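PDB 4O5H: phenylacetaldehyde dehydrogenase from Burkholderia cenocepacia, which probably oxidises phenylacetaldehyde to phenylacetate, using NAD+ as the electron acceptor, as a member of the aldehyde dehydrogenase family. Local coordinates for residues A[30-34]-A[60-65]; A[248-252]-A[272-276]. All coordinates share one frame; numbering follows the deposited sequence.

Contact 1 of 2, residues A[30-34]-A[60-65]; sequences PKQML and ARVPEA
K31 lies along the backbone of 60-65, with its CG 3.2 Å from R61 O and its CB 4.0 Å from V62 CG1. Two bends, at chi2 (-67°) and chi4 (-62°), fold the chain so that NZ ends beside A60, 3.9 Å from its CB. M33 and P63 lie alongside each other, pointing opposite ways: M33 CG is 3.8 Å from P63 CB, and a turn at chi3 (-77°) brings CE back toward the same proline carbon. M33 SD reaches on to A65 CB at 3.8 Å. No hydrogen bond joins the two segments directly, although they run nearly parallel. Water bridges them instead: one molecule accepts from K31 N and donates to R61 O at 2.8 Å, while another accepts from K31 NZ and R61 N. Further out, K31 NZ donates to the carbonyls of K29 and L27, and its charge meets F26 in a cation-pi contact; V62 packs on L215 and T238. Strand 57-63 pairs antiparallel with strand 47-52 in a hairpin, and 30-34 lies along its edge. The chemistry is thus divided, an apolar seam at M33 beside a hydrated one at K31, whose buried ammonium is probably stabilised by carbonyls, water and ring together.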
loop_
_atom_site.group_PDB
_atom_site.type_symbol
_atom_site.label_atom_id
_atom_site.label_comp_id
_atom_site.label_asym_id
_atom_site.label_seq_id
_atom_site.Cartn_x
_atom_site.Cartn_y
_atom_site.Cartn_z
ATOM N N PRO A 30 -2.089 23.325 32.692
ATOM C CA PRO A 30 -1.757 23.715 31.321
ATOM C C PRO A 30 -1.329 22.544 30.450
ATOM O O PRO A 30 -0.674 21.650 30.921
ATOM C CB PRO A 30 -0.585 24.675 31.502
ATOM C CG PRO A 30 -0.757 25.193 32.882
ATOM C CD PRO A 30 -1.250 24.035 33.673
ATOM N N LYS A 31 -1.819 22.490 29.219
ATOM C CA LYS A 31 -1.564 21.354 28.301
ATOM C C LYS A 31 -0.507 21.777 27.319
ATOM O O LYS A 31 -0.552 22.897 26.799
ATOM C CB LYS A 31 -2.805 20.978 27.459
ATOM C CG LYS A 31 -4.103 20.821 28.229
ATOM C CD LYS A 31 -4.115 19.636 29.171
ATOM C CE LYS A 31 -5.470 19.613 29.835
ATOM N NZ LYS A 31 -5.796 20.814 30.668
ATOM N N GLN A 32 0.350 20.833 26.971
ATOM C CA GLN A 32 1.396 21.053 25.987
ATOM C C GLN A 32 1.524 19.864 25.030
ATOM O O GLN A 32 1.051 18.771 25.324
ATOM C CB GLN A 32 2.705 21.267 26.720
ATOM C CG GLN A 32 2.685 22.504 27.584
ATOM C CD GLN A 32 4.013 22.784 28.164
ATOM O OE1 GLN A 32 4.528 22.002 28.969
ATOM N NE2 GLN A 32 4.618 23.892 27.743
ATOM N N MET A 33 2.193 20.096 23.905
ATOM C CA MET A 33 2.554 19.027 22.968
ATOM C C MET A 33 3.804 18.297 23.469
ATOM O O MET A 33 4.599 18.867 24.188
ATOM C CB MET A 33 2.895 19.608 21.598
ATOM C CG MET A 33 1.740 20.298 20.963
ATOM S SD MET A 33 2.108 20.937 19.346
ATOM C CE MET A 33 3.075 22.424 19.670
ATOM N N LEU A 34 4.013 17.085 22.981
ATOM C CA LEU A 34 5.234 16.335 23.274
ATOM C C LEU A 34 6.119 16.314 22.036
ATOM O O LEU A 34 5.780 15.651 21.034
ATOM C CB LEU A 34 4.874 14.911 23.695
ATOM C CG LEU A 34 6.064 13.974 23.948
ATOM C CD1 LEU A 34 6.944 14.531 25.040
ATOM C CD2 LEU A 34 5.587 12.593 24.327
ATOM N N ALA A 60 -10.808 22.783 28.439
ATOM C CA ALA A 60 -9.364 22.802 28.345
ATOM C C ALA A 60 -8.984 23.586 27.109
ATOM O O ALA A 60 -9.825 23.875 26.269
ATOM C CB ALA A 60 -8.777 21.376 28.242
ATOM N N ARG A 61 -7.691 23.866 26.999
ATOM C CA ARG A 61 -7.089 24.416 25.801
ATOM C C ARG A 61 -5.796 23.674 25.494
ATOM O O ARG A 61 -5.055 23.312 26.391
ATOM C CB ARG A 61 -6.790 25.880 26.011
ATOM C CG ARG A 61 -8.012 26.691 26.431
ATOM C CD ARG A 61 -7.630 28.106 26.770
ATOM N NE ARG A 61 -7.389 28.888 25.568
ATOM C CZ ARG A 61 -6.857 30.120 25.558
ATOM N NH1 ARG A 61 -6.501 30.731 26.703
ATOM N NH2 ARG A 61 -6.678 30.754 24.390
ATOM N N VAL A 62 -5.523 23.450 24.224
ATOM C CA VAL A 62 -4.280 22.771 23.813
ATOM C C VAL A 62 -3.565 23.613 22.753
ATOM O O VAL A 62 -4.194 24.484 22.126
ATOM C CB VAL A 62 -4.534 21.349 23.284
ATOM C CG1 VAL A 62 -5.233 20.513 24.348
ATOM C CG2 VAL A 62 -5.308 21.367 21.976
ATOM N N PRO A 63 -2.258 23.355 22.524
ATOM C CA PRO A 63 -1.595 24.087 21.483
ATOM C C PRO A 63 -2.200 23.890 20.105
ATOM O O PRO A 63 -2.623 22.784 19.758
ATOM C CB PRO A 63 -0.166 23.569 21.525
ATOM C CG PRO A 63 0.004 23.146 22.958
ATOM C CD PRO A 63 -1.326 22.496 23.250
ATOM N N GLU A 64 -2.169 24.972 19.326
ATOM C CA GLU A 64 -2.518 24.952 17.920
ATOM C C GLU A 64 -1.235 25.001 17.064
ATOM O O GLU A 64 -0.718 26.073 16.749
ATOM C CB GLU A 64 -3.404 26.149 17.602
ATOM C CG GLU A 64 -3.921 26.094 16.177
ATOM C CD GLU A 64 -4.169 27.440 15.556
ATOM O OE1 GLU A 64 -4.656 28.385 16.193
ATOM O OE2 GLU A 64 -3.863 27.536 14.391
ATOM N N ALA A 65 -0.740 23.823 16.684
ATOM C CA ALA A 65 0.549 23.692 15.985
ATOM C C ALA A 65 0.448 24.150 14.556
ATOM O O ALA A 65 -0.574 23.976 13.936
ATOM C CB ALA A 65 1.008 22.256 15.991
HETATM O O HOH W 1 -6.273 23.378 29.730
HETATM O O HOH W 2 -2.160 24.850 25.409
HETATM O O HOH W 3 -3.691 24.374 28.541
#

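Contact 2 of 2, residues A[248-252]-A[272-276]; sequences LSRDP and AALDN
The carboxamide of N276 has P252 over one face, with the ring's CB 3.8 Å from N276 CG and 3.7 Å from N276 OD1; P252 CA approaches the same face. At the nitrogen end, N276 ND2 donates to R250 O at 2.9 Å. That bond is bent, 135° at the hydrogen, and the donor stands above the carbonyl plane, 70° out of it. N276 chi1 of -61°, which sets CG anti to the carbonyl carbon, turns the group across to the other segment. ND2 makes a second bond, to a water that donates to S249 O and D251 O, so one amide nitrogen serves three carbonyls, one directly and two through water. Beside the polar part, A272 CB rests against S249 OG, 3.6 Å away, and R250 CG. The ends of these residues are engaged elsewhere: S249 OG with A246 O, R250 with E67 in a salt bridge. D275 OD1 and O and N276 O bond to H271, K267 and Q485 of the second subunit. An asparagine amide bonded to a backbone carbonyl here joins the regions where helices 241-250 and 263-275 run out, successive helices of a Rossmann-like alpha/beta domain with strand 256-260 between them in sequence, as in other aldehyde dehydrogenases.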
loop_
_atom_site.group_PDB
_atom_site.type_symbol
_atom_site.label_atom_id
_atom_site.label_comp_id
_atom_site.label_asym_id
_atom_site.label_seq_id
_atom_site.Cartn_x
_atom_site.Cartn_y
_atom_site.Cartn_z
ATOM N N LEU A 248 2.192 17.453 8.235
ATOM C CA LEU A 248 2.764 16.158 8.525
ATOM C C LEU A 248 2.786 15.284 7.261
ATOM O O LEU A 248 3.810 14.702 6.912
ATOM C CB LEU A 248 1.967 15.481 9.641
ATOM C CG LEU A 248 2.460 14.097 10.066
ATOM C CD1 LEU A 248 3.957 14.134 10.411
ATOM C CD2 LEU A 248 1.618 13.613 11.243
ATOM N N SER A 249 1.663 15.261 6.545
ATOM C CA SER A 249 1.552 14.452 5.323
ATOM C C SER A 249 2.551 14.800 4.231
ATOM O O SER A 249 2.993 13.903 3.488
ATOM C CB SER A 249 0.119 14.482 4.745
ATOM O OG SER A 249 -0.189 15.743 4.151
ATOM N N ARG A 250 2.947 16.077 4.139
ATOM C CA ARG A 250 3.850 16.547 3.092
ATOM C C ARG A 250 5.330 16.464 3.466
ATOM O O ARG A 250 6.196 16.766 2.643
ATOM C CB ARG A 250 3.599 18.035 2.796
ATOM C CG ARG A 250 2.245 18.442 2.321
ATOM C CD ARG A 250 2.295 19.908 1.820
ATOM N NE ARG A 250 2.722 20.846 2.888
ATOM C CZ ARG A 250 1.887 21.485 3.719
ATOM N NH1 ARG A 250 0.579 21.307 3.614
ATOM N NH2 ARG A 250 2.353 22.296 4.659
ATOM N N ASP A 251 5.647 16.117 4.715
ATOM C CA ASP A 251 7.022 16.171 5.144
ATOM C C ASP A 251 7.791 15.037 4.476
ATOM O O ASP A 251 7.423 13.893 4.624
ATOM C CB ASP A 251 7.137 16.107 6.665
ATOM C CG ASP A 251 8.481 16.579 7.168
ATOM O OD1 ASP A 251 9.511 16.079 6.711
ATOM O OD2 ASP A 251 8.516 17.478 8.057
ATOM N N PRO A 252 8.882 15.353 3.737
ATOM C CA PRO A 252 9.569 14.260 3.039
ATOM C C PRO A 252 10.393 13.412 3.973
ATOM O O PRO A 252 10.946 12.419 3.557
ATOM C CB PRO A 252 10.455 14.991 2.003
ATOM C CG PRO A 252 10.671 16.372 2.607
ATOM C CD PRO A 252 9.365 16.684 3.309
ATOM N N ALA A 272 -0.284 13.986 -1.268
ATOM C CA ALA A 272 0.884 14.583 -0.624
ATOM C C ALA A 272 1.953 13.510 -0.381
ATOM O O ALA A 272 3.148 13.737 -0.632
ATOM C CB ALA A 272 0.491 15.259 0.687
ATOM N N ALA A 273 1.538 12.365 0.127
ATOM C CA ALA A 273 2.465 11.272 0.387
ATOM C C ALA A 273 3.178 10.814 -0.889
ATOM O O ALA A 273 4.409 10.636 -0.906
ATOM C CB ALA A 273 1.722 10.097 0.996
ATOM N N LEU A 274 2.399 10.618 -1.941
ATOM C CA LEU A 274 2.940 10.110 -3.176
ATOM C C LEU A 274 4.047 10.988 -3.730
ATOM O O LEU A 274 4.994 10.483 -4.319
ATOM C CB LEU A 274 1.881 10.022 -4.239
ATOM C CG LEU A 274 1.408 8.659 -4.630
ATOM C CD1 LEU A 274 0.487 8.852 -5.825
ATOM C CD2 LEU A 274 2.586 7.735 -5.040
ATOM N N ASP A 275 3.905 12.291 -3.587
ATOM C CA ASP A 275 4.907 13.176 -4.136
ATOM C C ASP A 275 6.267 12.992 -3.511
ATOM O O ASP A 275 7.243 13.320 -4.144
ATOM C CB ASP A 275 4.429 14.611 -4.075
ATOM C CG ASP A 275 3.390 14.902 -5.182
ATOM O OD1 ASP A 275 3.465 14.278 -6.293
ATOM O OD2 ASP A 275 2.539 15.752 -4.933
ATOM N N ASN A 276 6.314 12.424 -2.303
ATOM C CA ASN A 276 7.562 12.039 -1.655
ATOM C C ASN A 276 7.830 10.538 -1.665
ATOM O O ASN A 276 8.762 10.065 -1.006
ATOM C CB ASN A 276 7.525 12.494 -0.186
ATOM C CG ASN A 276 7.387 13.994 -0.056
ATOM O OD1 ASN A 276 8.041 14.707 -0.771
ATOM N ND2 ASN A 276 6.563 14.465 0.847
HETATM O O HOH W 4 5.336 12.676 3.016
HETATM O O HOH W 5 10.720 11.481 0.928
#

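Overall arrangement
Contact 1 and contact 2 follow one another along the chain; their centres are 25 Å apart and their nearest atoms about 9 Å, without touching. They are connected through neighbouring elements. M33 and V62 touch T238, just ahead of helix 241-250, whose last turn enters contact 2, and A65 touches residues around the start of that helix that resemble a Rossmann-type glycine motif. Beyond A65 the chain enters helix 67-82, which packs on L248 and D251. Contact 1 lies toward the metal: the side chain of A60 is about 9 Å from the sodium ion bound by V51, D119 and D212. Contact 2 instead adjoins the interface with the second subunit.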